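Local structure of osmolarity sensor protein EnvZ (Escherichia coli, 5XGA) at residues R49-S54 with V112-T117; A64-A69 with E88-V93. The protein is a sensor histidine kinase that probably responds to osmolarity through its periplasmic domain, the part modelled here, and passes the signal on by phosphotransfer. All coordinates share one frame; numbering follows the deposited sequence.

Contact 1 of 2, residues R49-S54 with V112-T117; sequences RELGIS and VRVPLT. With CPS (3-[(3-cholamidopropyl)dimethylammonio]-1-propanesulfonate), chain B.
Ser-54 and Arg-113 form an antiparallel hydrogen-bonded pair where edge strand 54-57 begins beside strand 110-115. Ser-54 N gives to Arg-113 O at 3.0 Å, and Arg-113 N returns a nearly straight bond to Ser-54 O at 2.8 Å. Helix 41-51 ends just before in a Schellman motif at Gly-52, whose positive phi turns the chain.

Followed outward, Arg-113 has its CB 3.7 Å from Ser-54 O, CG anti to the backbone N (chi1 -178°), and an extended chain to NE. The side chain also touches Tyr-56, Val-99 and Trp-101 on neighbouring strands. At the tip, NH1 meets a water in the guanidinium plane; that water donates to Gly-52 O and Arg-113 O and pairs with Ser-54 OG.

On the side of Val-112 and Val-114 the contact is apolar. Ile-53 lays CG1 3.7 Å from Val-114 CG2 and CG2 3.9 Å from Val-112 CG1. Val-112 CG2 faces the bound CHAPS, 3.8 Å from C13. An alanine here would probably leave Ile-53 CG2 without the methyl it packs on and the steroid without the one at its ring.

Water thus joins the polar groups beside Ser-54 and Arg-113, while Val-112 passes the apolar side on to the detergent.

Contact 2 of 2, residues A64-A69 with E88-V93; sequences AGLRWA and EVRVEV
The turn that leads from helix 58-64 into the short edge strand 70-71 packs here against strand 87-92, with Gly-65 and Ala-69 meeting Glu-92, and Leu-66 meeting Arg-90. Gly-65 leaves the helix with positive phi and, having no CB, leaves room for the carboxylate of Glu-92. Glu-92 OE2 comes within 3.3 Å of Gly-65 O, a close approach of two acceptors and not a bond.

Glu-92 reaches this spot fully stretched, with CG anti to the backbone N (chi1 166°). What satisfies its buried OE2 is two donors: Trp-101 NE1 on strand 99-104 and a water that also donates to Ala-64 O.

Further along, Ala-69 sets its CB 3.9 Å from Arg-90 CB and 4.1 Å from Glu-92 CB, while its CA makes a CH···O contact to Val-91 O. The extended Arg-90 side chain crosses that of Leu-66 obliquely, Leu-66 CD1 coming within 3.7 Å of Arg-90 NH1. NH1 also gives to a water that donates to Leu-66 O and Ala-69 O. Arg-90 NE gives a nearly straight hydrogen bond, part of a salt bridge, to Glu-88 OE2 at 2.9 Å; the donor stands above the carboxylate plane, and the same oxygen pairs with His-71 ND1.

No direct hydrogen bond joins the two segments. This helix-to-strand connection lies on the antiparallel sheet by Leu-66 and Ala-69 against Trp-101, and regular strand pairing starts one residue later, at Gln-70 with Val-91.

In the fold
Both contacts reach the same antiparallel five-stranded sheet, at opposite margins: contact 1 at the edge strand 54-57, contact 2 beside the edge strand 70-71. Along the chain, contact 2 is nested inside the loop that contact 1 closes; their centres lie about 13 Å apart and their nearest atoms about 5 Å, so they do not touch. Both are partly buried, but contact 1 sits nearer the middle of the chain and backs onto helix 10-24. Both use a water held by an arginine, but only contact 1 has direct backbone bonds between its segments; contact 2 joins its segments by packing, water bridges and the stems of charged side chains. Between them, Trp-101 of strand 99-104 touches Arg-113 and bonds to Glu-92.

Contact 1 of 2, residues R49-S54 with V112-T117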
ATOM      1  N   ARG A  49       6.603   4.498  -8.513  1.00 24.99           N
ATOM      2  CA  ARG A  49       7.365   3.570  -9.343  1.00 24.70           C
ATOM      3  C   ARG A  49       8.066   2.484  -8.542  1.00 26.12           C
ATOM      4  O   ARG A  49       7.966   1.302  -8.871  1.00 30.68           O
ATOM      5  CB  ARG A  49       8.381   4.336 -10.183  1.00 32.53           C
ATOM      6  CG  ARG A  49       7.748   5.175 -11.257  1.00 36.90           C
ATOM      7  CD  ARG A  49       8.789   5.719 -12.221  1.00 45.47           C
ATOM      8  NE  ARG A  49       8.381   7.011 -12.761  1.00 52.28           N
ATOM      9  CZ  ARG A  49       8.931   8.171 -12.414  1.00 52.41           C
ATOM     10  NH1 ARG A  49       9.930   8.202 -11.535  1.00 47.57           N
ATOM     11  NH2 ARG A  49       8.487   9.298 -12.953  1.00 53.12           N
ATOM     12  N   GLU A  50       8.776   2.875  -7.492  1.00 22.85           N
ATOM     13  CA  GLU A  50       9.535   1.920  -6.693  1.00 29.30           C
ATOM     14  C   GLU A  50       8.627   0.877  -6.027  1.00 34.02           C
ATOM     15  O   GLU A  50       9.017  -0.276  -5.861  1.00 27.06           O
ATOM     16  CB  GLU A  50      10.362   2.657  -5.634  1.00 33.07           C
ATOM     17  CG  GLU A  50      11.298   1.762  -4.836  1.00 48.16           C
ATOM     18  CD  GLU A  50      12.358   1.087  -5.700  1.00 53.37           C
ATOM     19  OE1 GLU A  50      12.773   1.681  -6.720  1.00 51.93           O
ATOM     20  OE2 GLU A  50      12.771  -0.045  -5.357  1.00 49.82           O
ATOM     21  N   LEU A  51       7.410   1.266  -5.652  1.00 24.94           N
ATOM     22  CA  LEU A  51       6.518   0.279  -5.055  1.00 26.46           C
ATOM     23  C   LEU A  51       6.021  -0.728  -6.081  1.00 28.07           C
ATOM     24  O   LEU A  51       5.572  -1.809  -5.716  1.00 30.74           O
ATOM     25  CB  LEU A  51       5.327   0.946  -4.388  1.00 19.46           C
ATOM     26  CG  LEU A  51       5.588   1.600  -3.042  1.00 25.43           C
ATOM     27  CD1 LEU A  51       4.336   2.368  -2.627  1.00 25.87           C
ATOM     28  CD2 LEU A  51       5.929   0.555  -2.014  1.00 26.11           C
ATOM     29  N   GLY A  52       6.070  -0.366  -7.358  1.00 25.88           N
ATOM     30  CA  GLY A  52       5.517  -1.238  -8.390  1.00 23.22           C
ATOM     31  C   GLY A  52       4.000  -1.373  -8.290  1.00 25.75           C
ATOM     32  O   GLY A  52       3.427  -2.440  -8.531  1.00 22.32           O
ATOM     33  N   ILE A  53       3.338  -0.282  -7.934  1.00 23.45           N
ATOM     34  CA  ILE A  53       1.890  -0.276  -7.836  1.00 23.37           C
ATOM     35  C   ILE A  53       1.255  -0.491  -9.203  1.00 24.59           C
ATOM     36  O   ILE A  53       1.628   0.172 -10.175  1.00 21.81           O
ATOM     37  CB  ILE A  53       1.380   1.049  -7.247  1.00 25.56           C
ATOM     38  CG1 ILE A  53       1.623   1.090  -5.736  1.00 23.85           C
ATOM     39  CG2 ILE A  53      -0.109   1.281  -7.601  1.00 21.36           C
ATOM     40  CD1 ILE A  53       1.503   2.481  -5.134  1.00 23.60           C
ATOM     41  N   SER A  54       0.308  -1.424  -9.268  1.00 17.26           N
ATOM     42  CA  SER A  54      -0.616  -1.510 -10.393  1.00 20.23           C
ATOM     43  C   SER A  54      -1.998  -1.151  -9.891  1.00 22.73           C
ATOM     44  O   SER A  54      -2.344  -1.491  -8.756  1.00 22.82           O
ATOM     45  CB  SER A  54      -0.637  -2.918 -11.007  1.00 21.33           C
ATOM     46  OG  SER A  54       0.622  -3.241 -11.573  1.00 29.10           O
ATOM     47  N   VAL A 112      -5.536  -1.419  -5.431  1.00 23.25           N
ATOM     48  CA  VAL A 112      -4.100  -1.178  -5.560  1.00 23.60           C
ATOM     49  C   VAL A 112      -3.359  -2.493  -5.360  1.00 25.22           C
ATOM     50  O   VAL A 112      -3.496  -3.127  -4.309  1.00 21.21           O
ATOM     51  CB  VAL A 112      -3.618  -0.123  -4.534  1.00 23.58           C
ATOM     52  CG1 VAL A 112      -2.115  -0.046  -4.491  1.00 25.59           C
ATOM     53  CG2 VAL A 112      -4.224   1.250  -4.854  1.00 23.08           C
ATOM     54  N   ARG A 113      -2.599  -2.914  -6.370  1.00 17.08           N
ATOM     55  CA  ARG A 113      -1.849  -4.163  -6.280  1.00 21.84           C
ATOM     56  C   ARG A 113      -0.374  -3.885  -6.082  1.00 21.07           C
ATOM     57  O   ARG A 113       0.246  -3.213  -6.902  1.00 20.24           O
ATOM     58  CB  ARG A 113      -2.033  -5.018  -7.533  1.00 20.59           C
ATOM     59  CG  ARG A 113      -1.284  -6.352  -7.444  1.00 21.40           C
ATOM     60  CD  ARG A 113      -1.170  -7.008  -8.809  1.00 23.47           C
ATOM     61  NE  ARG A 113      -0.518  -8.314  -8.715  1.00 26.05           N
ATOM     62  CZ  ARG A 113       0.787  -8.516  -8.884  1.00 27.25           C
ATOM     63  NH1 ARG A 113       1.595  -7.504  -9.166  1.00 24.28           N
ATOM     64  NH2 ARG A 113       1.285  -9.744  -8.777  1.00 32.45           N
ATOM     65  N   VAL A 114       0.184  -4.408  -4.992  1.00 18.40           N
ATOM     66  CA  VAL A 114       1.590  -4.182  -4.662  1.00 17.94           C
ATOM     67  C   VAL A 114       2.254  -5.483  -4.225  1.00 26.08           C
ATOM     68  O   VAL A 114       1.962  -6.002  -3.150  1.00 21.73           O
ATOM     69  CB  VAL A 114       1.753  -3.132  -3.531  1.00 24.57           C
ATOM     70  CG1 VAL A 114       3.200  -2.695  -3.407  1.00 24.49           C
ATOM     71  CG2 VAL A 114       0.894  -1.923  -3.807  1.00 25.07           C
ATOM     72  N   PRO A 115       3.141  -6.019  -5.068  1.00 23.69           N
ATOM     73  CA  PRO A 115       3.942  -7.195  -4.707  1.00 26.07           C
ATOM     74  C   PRO A 115       4.958  -6.877  -3.625  1.00 24.52           C
ATOM     75  O   PRO A 115       5.592  -5.814  -3.665  1.00 22.07           O
ATOM     76  CB  PRO A 115       4.651  -7.555  -6.018  1.00 27.11           C
ATOM     77  CG  PRO A 115       4.789  -6.248  -6.714  1.00 34.87           C
ATOM     78  CD  PRO A 115       3.490  -5.510  -6.404  1.00 29.95           C
ATOM     79  N   LEU A 116       5.105  -7.782  -2.661  1.00 22.87           N
ATOM     80  CA  LEU A 116       6.182  -7.681  -1.681  1.00 25.32           C
ATOM     81  C   LEU A 116       7.501  -8.019  -2.375  1.00 30.14           C
ATOM     82  O   LEU A 116       7.628  -9.082  -2.978  1.00 30.49           O
ATOM     83  CB  LEU A 116       5.928  -8.616  -0.488  1.00 25.80           C
ATOM     84  CG  LEU A 116       6.869  -8.528   0.723  1.00 21.73           C
ATOM     85  CD1 LEU A 116       6.174  -9.065   1.956  1.00 18.85           C
ATOM     86  CD2 LEU A 116       8.161  -9.292   0.484  1.00 27.33           C
ATOM     87  N   THR A 117       8.477  -7.121  -2.308  1.00 27.46           N
ATOM     88  CA  THR A 117       9.746  -7.365  -2.986  1.00 30.26           C
ATOM     89  C   THR A 117      10.940  -7.086  -2.095  1.00 29.89           C
ATOM     90  O   THR A 117      10.805  -6.495  -1.027  1.00 34.94           O
ATOM     91  CB  THR A 117       9.890  -6.502  -4.255  1.00 33.69           C
ATOM     92  OG1 THR A 117       9.942  -5.122  -3.879  1.00 35.58           O
ATOM     93  CG2 THR A 117       8.710  -6.714  -5.185  1.00 38.49           C
TER
HETATM   94  C1  CPS B 201      -3.664   5.693  -3.175  1.00 32.74           C
HETATM   95  C2  CPS B 201      -3.740   6.083  -4.633  1.00 30.99           C
HETATM   96  C3  CPS B 201      -3.547   8.543  -3.994  1.00 30.45           C
HETATM   97  C4  CPS B 201      -4.064   9.947  -4.198  1.00 26.03           C
HETATM   98  C5  CPS B 201      -4.097  10.315  -5.644  1.00 28.35           C
HETATM   99  C6  CPS B 201      -4.896   9.265  -6.370  1.00 29.46           C
HETATM  100  C7  CPS B 201      -5.096   9.778  -7.765  1.00 30.61           C
HETATM  101  C8  CPS B 201      -5.256  11.260  -7.515  1.00 33.34           C
HETATM  102  C9  CPS B 201      -4.925  11.519  -6.045  1.00 26.69           C
HETATM  103  C10 CPS B 201      -2.652  10.443  -6.109  1.00 28.48           C
HETATM  104  C11 CPS B 201      -2.321   6.123  -5.148  1.00 33.91           C
HETATM  105  C12 CPS B 201      -5.035   5.466  -2.567  1.00 28.58           C
HETATM  106  C13 CPS B 201      -5.747   4.370  -3.318  1.00 26.16           C
HETATM  107  C14 CPS B 201      -5.932   4.821  -4.758  1.00 24.08           C
HETATM  108  C15 CPS B 201      -4.589   5.066  -5.399  1.00 33.50           C
HETATM  109  C16 CPS B 201      -4.768   5.420  -6.866  1.00 28.15           C
HETATM  110  C17 CPS B 201      -5.196   6.870  -7.081  1.00 28.89           C
HETATM  111  C18 CPS B 201      -4.337   7.859  -6.267  1.00 29.23           C
HETATM  112  C19 CPS B 201      -4.298   7.492  -4.801  1.00 26.44           C
HETATM  113  C20 CPS B 201      -4.347  12.934  -5.829  1.00 36.82           C
HETATM  114  C21 CPS B 201      -3.761  13.212  -4.442  1.00 32.93           C
HETATM  115  C22 CPS B 201      -5.359  14.014  -6.200  1.00 41.06           C
HETATM  116  C23 CPS B 201      -4.840  15.437  -6.320  1.00 53.99           C
HETATM  117  C24 CPS B 201      -5.692  16.216  -7.315  1.00 66.55           C
HETATM  118  C25 CPS B 201      -5.844  17.308  -9.519  1.00 78.87           C
HETATM  119  C26 CPS B 201      -5.043  17.525 -10.818  1.00 87.41           C
HETATM  120  C27 CPS B 201      -5.817  18.219 -11.953  1.00 90.01           C
HETATM  121  C28 CPS B 201      -4.120  19.758 -12.615  1.00 81.85           C
HETATM  122  C29 CPS B 201      -4.087  17.549 -13.487  1.00 78.64           C
HETATM  123  C30 CPS B 201      -5.836  18.974 -14.225  1.00 84.82           C
HETATM  124  N1  CPS B 201      -5.128  16.558  -8.476  1.00 78.32           N
HETATM  125  N2  CPS B 201      -4.963  18.651 -13.079  1.00 88.92           N
HETATM  126  O1  CPS B 201      -6.847  16.540  -7.068  1.00 70.28           O
HETATM  127  O2  CPS B 201      -6.970   4.067  -2.647  1.00 28.18           O
HETATM  128  O3  CPS B 201      -6.598   7.009  -6.844  1.00 26.13           O
HETATM  129  O4  CPS B 201      -5.378   9.992  -3.708  1.00 27.49           O
HETATM  130  O   HOH W   1       1.321  -4.632  -9.120  1.00 25.15           O

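Contact 2 of 2, residues A64-A69 with E88-V93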
ATOM      1  N   ALA A  64      -7.245 -11.193 -11.398  1.00 40.22           N
ATOM      2  CA  ALA A  64      -5.785 -11.135 -11.471  1.00 41.07           C
ATOM      3  C   ALA A  64      -5.088 -11.667 -10.217  1.00 45.04           C
ATOM      4  O   ALA A  64      -3.852 -11.759 -10.175  1.00 44.95           O
ATOM      5  CB  ALA A  64      -5.340  -9.724 -11.744  1.00 42.08           C
ATOM      6  N   GLY A  65      -5.872 -12.013  -9.203  1.00 34.06           N
ATOM      7  CA  GLY A  65      -5.320 -12.572  -7.980  1.00 33.92           C
ATOM      8  C   GLY A  65      -6.099 -12.190  -6.737  1.00 33.94           C
ATOM      9  O   GLY A  65      -5.937 -12.792  -5.676  1.00 33.86           O
ATOM     10  N   LEU A  66      -6.946 -11.178  -6.868  1.00 30.89           N
ATOM     11  CA  LEU A  66      -7.730 -10.703  -5.737  1.00 31.61           C
ATOM     12  C   LEU A  66      -8.610 -11.810  -5.174  1.00 36.43           C
ATOM     13  O   LEU A  66      -8.831 -11.892  -3.972  1.00 34.65           O
ATOM     14  CB  LEU A  66      -8.589  -9.513  -6.151  1.00 28.64           C
ATOM     15  CG  LEU A  66      -9.520  -8.998  -5.055  1.00 34.85           C
ATOM     16  CD1 LEU A  66      -8.713  -8.503  -3.867  1.00 33.70           C
ATOM     17  CD2 LEU A  66     -10.414  -7.907  -5.600  1.00 31.60           C
ATOM     18  N   ARG A  67      -9.103 -12.682  -6.045  1.00 42.55           N
ATOM     19  CA  ARG A  67     -10.085 -13.664  -5.610  1.00 41.42           C
ATOM     20  C   ARG A  67      -9.506 -14.670  -4.625  1.00 45.97           C
ATOM     21  O   ARG A  67     -10.228 -15.208  -3.790  1.00 54.01           O
ATOM     22  CB  ARG A  67     -10.684 -14.378  -6.817  1.00 59.98           C
ATOM     23  CG  ARG A  67     -11.920 -13.676  -7.370  1.00 65.08           C
ATOM     24  CD  ARG A  67     -13.176 -14.145  -6.672  1.00 62.59           C
ATOM     25  NE  ARG A  67     -13.259 -15.602  -6.672  1.00 73.49           N
ATOM     26  CZ  ARG A  67     -13.804 -16.326  -7.648  1.00 79.04           C
ATOM     27  NH1 ARG A  67     -14.328 -15.731  -8.713  1.00 79.05           N
ATOM     28  NH2 ARG A  67     -13.828 -17.648  -7.558  1.00 74.52           N
ATOM     29  N   TRP A  68      -8.201 -14.902  -4.701  1.00 44.50           N
ATOM     30  CA  TRP A  68      -7.544 -15.835  -3.791  1.00 44.44           C
ATOM     31  C   TRP A  68      -7.030 -15.115  -2.547  1.00 42.79           C
ATOM     32  O   TRP A  68      -6.609 -15.741  -1.575  1.00 46.53           O
ATOM     33  CB  TRP A  68      -6.393 -16.543  -4.503  1.00 53.41           C
ATOM     34  CG  TRP A  68      -6.712 -16.915  -5.927  1.00 61.54           C
ATOM     35  CD1 TRP A  68      -5.940 -16.685  -7.033  1.00 60.07           C
ATOM     36  CD2 TRP A  68      -7.903 -17.563  -6.399  1.00 68.98           C
ATOM     37  NE1 TRP A  68      -6.571 -17.160  -8.160  1.00 70.62           N
ATOM     38  CE2 TRP A  68      -7.779 -17.703  -7.798  1.00 75.17           C
ATOM     39  CE3 TRP A  68      -9.061 -18.044  -5.772  1.00 72.73           C
ATOM     40  CZ2 TRP A  68      -8.770 -18.301  -8.581  1.00 78.06           C
ATOM     41  CZ3 TRP A  68     -10.046 -18.640  -6.552  1.00 73.69           C
ATOM     42  CH2 TRP A  68      -9.893 -18.763  -7.941  1.00 77.49           C
ATOM     43  N   ALA A  69      -7.065 -13.790  -2.594  1.00 30.28           N
ATOM     44  CA  ALA A  69      -6.524 -12.960  -1.527  1.00 37.44           C
ATOM     45  C   ALA A  69      -7.437 -12.957  -0.299  1.00 35.88           C
ATOM     46  O   ALA A  69      -8.649 -12.804  -0.426  1.00 36.98           O
ATOM     47  CB  ALA A  69      -6.316 -11.535  -2.037  1.00 27.27           C
ATOM     48  N   GLU A  88      -9.084  -1.420   3.338  1.00 23.73           N
ATOM     49  CA  GLU A  88      -9.094  -2.869   3.309  1.00 19.54           C
ATOM     50  C   GLU A  88      -7.740  -3.358   2.778  1.00 23.40           C
ATOM     51  O   GLU A  88      -7.291  -2.900   1.738  1.00 21.60           O
ATOM     52  CB  GLU A  88     -10.239  -3.385   2.432  1.00 21.56           C
ATOM     53  CG  GLU A  88     -10.122  -4.837   1.981  1.00 35.12           C
ATOM     54  CD  GLU A  88     -10.447  -5.828   3.067  1.00 37.52           C
ATOM     55  OE1 GLU A  88      -9.955  -5.639   4.195  1.00 39.87           O
ATOM     56  OE2 GLU A  88     -11.186  -6.801   2.792  1.00 39.50           O
ATOM     57  N   VAL A  89      -7.095  -4.263   3.507  1.00 21.50           N
ATOM     58  CA  VAL A  89      -5.885  -4.911   3.028  1.00 23.68           C
ATOM     59  C   VAL A  89      -6.150  -6.404   2.906  1.00 24.92           C
ATOM     60  O   VAL A  89      -6.556  -7.053   3.869  1.00 23.80           O
ATOM     61  CB  VAL A  89      -4.681  -4.677   3.969  1.00 20.35           C
ATOM     62  CG1 VAL A  89      -3.510  -5.583   3.584  1.00 26.24           C
ATOM     63  CG2 VAL A  89      -4.270  -3.176   3.980  1.00 19.24           C
ATOM     64  N   ARG A  90      -5.926  -6.943   1.716  1.00 20.09           N
ATOM     65  CA  ARG A  90      -6.011  -8.387   1.514  1.00 20.51           C
ATOM     66  C   ARG A  90      -4.667  -8.894   1.028  1.00 25.64           C
ATOM     67  O   ARG A  90      -3.937  -8.167   0.341  1.00 27.88           O
ATOM     68  CB  ARG A  90      -7.114  -8.731   0.513  1.00 23.59           C
ATOM     69  CG  ARG A  90      -8.498  -8.326   0.967  1.00 25.63           C
ATOM     70  CD  ARG A  90      -9.577  -8.986   0.130  1.00 29.57           C
ATOM     71  NE  ARG A  90     -10.828  -8.251   0.266  1.00 31.64           N
ATOM     72  CZ  ARG A  90     -11.815  -8.290  -0.619  1.00 37.57           C
ATOM     73  NH1 ARG A  90     -11.696  -9.044  -1.705  1.00 29.71           N
ATOM     74  NH2 ARG A  90     -12.913  -7.571  -0.421  1.00 32.45           N
ATOM     75  N   VAL A  91      -4.314 -10.127   1.384  1.00 24.51           N
ATOM     76  CA  VAL A  91      -3.017 -10.648   0.960  1.00 21.95           C
ATOM     77  C   VAL A  91      -3.152 -11.973   0.239  1.00 33.06           C
ATOM     78  O   VAL A  91      -3.776 -12.923   0.736  1.00 29.20           O
ATOM     79  CB  VAL A  91      -2.038 -10.834   2.130  1.00 23.83           C
ATOM     80  CG1 VAL A  91      -0.678 -11.322   1.597  1.00 26.13           C
ATOM     81  CG2 VAL A  91      -1.870  -9.524   2.909  1.00 22.86           C
ATOM     82  N   GLU A  92      -2.552 -12.004  -0.940  1.00 25.78           N
ATOM     83  CA  GLU A  92      -2.490 -13.187  -1.779  1.00 37.92           C
ATOM     84  C   GLU A  92      -1.168 -13.851  -1.474  1.00 42.59           C
ATOM     85  O   GLU A  92      -0.105 -13.385  -1.908  1.00 36.64           O
ATOM     86  CB  GLU A  92      -2.630 -12.787  -3.252  1.00 38.75           C
ATOM     87  CG  GLU A  92      -2.265 -13.813  -4.280  1.00 42.05           C
ATOM     88  CD  GLU A  92      -2.396 -13.248  -5.680  1.00 40.48           C
ATOM     89  OE1 GLU A  92      -2.216 -14.000  -6.653  1.00 43.83           O
ATOM     90  OE2 GLU A  92      -2.681 -12.035  -5.804  1.00 31.46           O
ATOM     91  N   VAL A  93      -1.228 -14.899  -0.663  1.00 43.14           N
ATOM     92  CA  VAL A  93      -0.016 -15.571  -0.216  1.00 53.67           C
ATOM     93  C   VAL A  93       0.338 -16.663  -1.206  1.00 56.11           C
ATOM     94  O   VAL A  93       1.309 -17.398  -1.025  1.00 63.50           O
ATOM     95  CB  VAL A  93      -0.171 -16.142   1.201  1.00 53.49           C
ATOM     96  CG1 VAL A  93      -0.111 -15.010   2.227  1.00 53.00           C
ATOM     97  CG2 VAL A  93      -1.475 -16.922   1.323  1.00 58.72           C
TER
HETATM   98  O   HOH W   2      -1.659 -11.077  -8.462  1.00 33.94           O
HETATM   99  O   HOH W   3     -10.487 -11.650  -2.041  1.00 40.25           O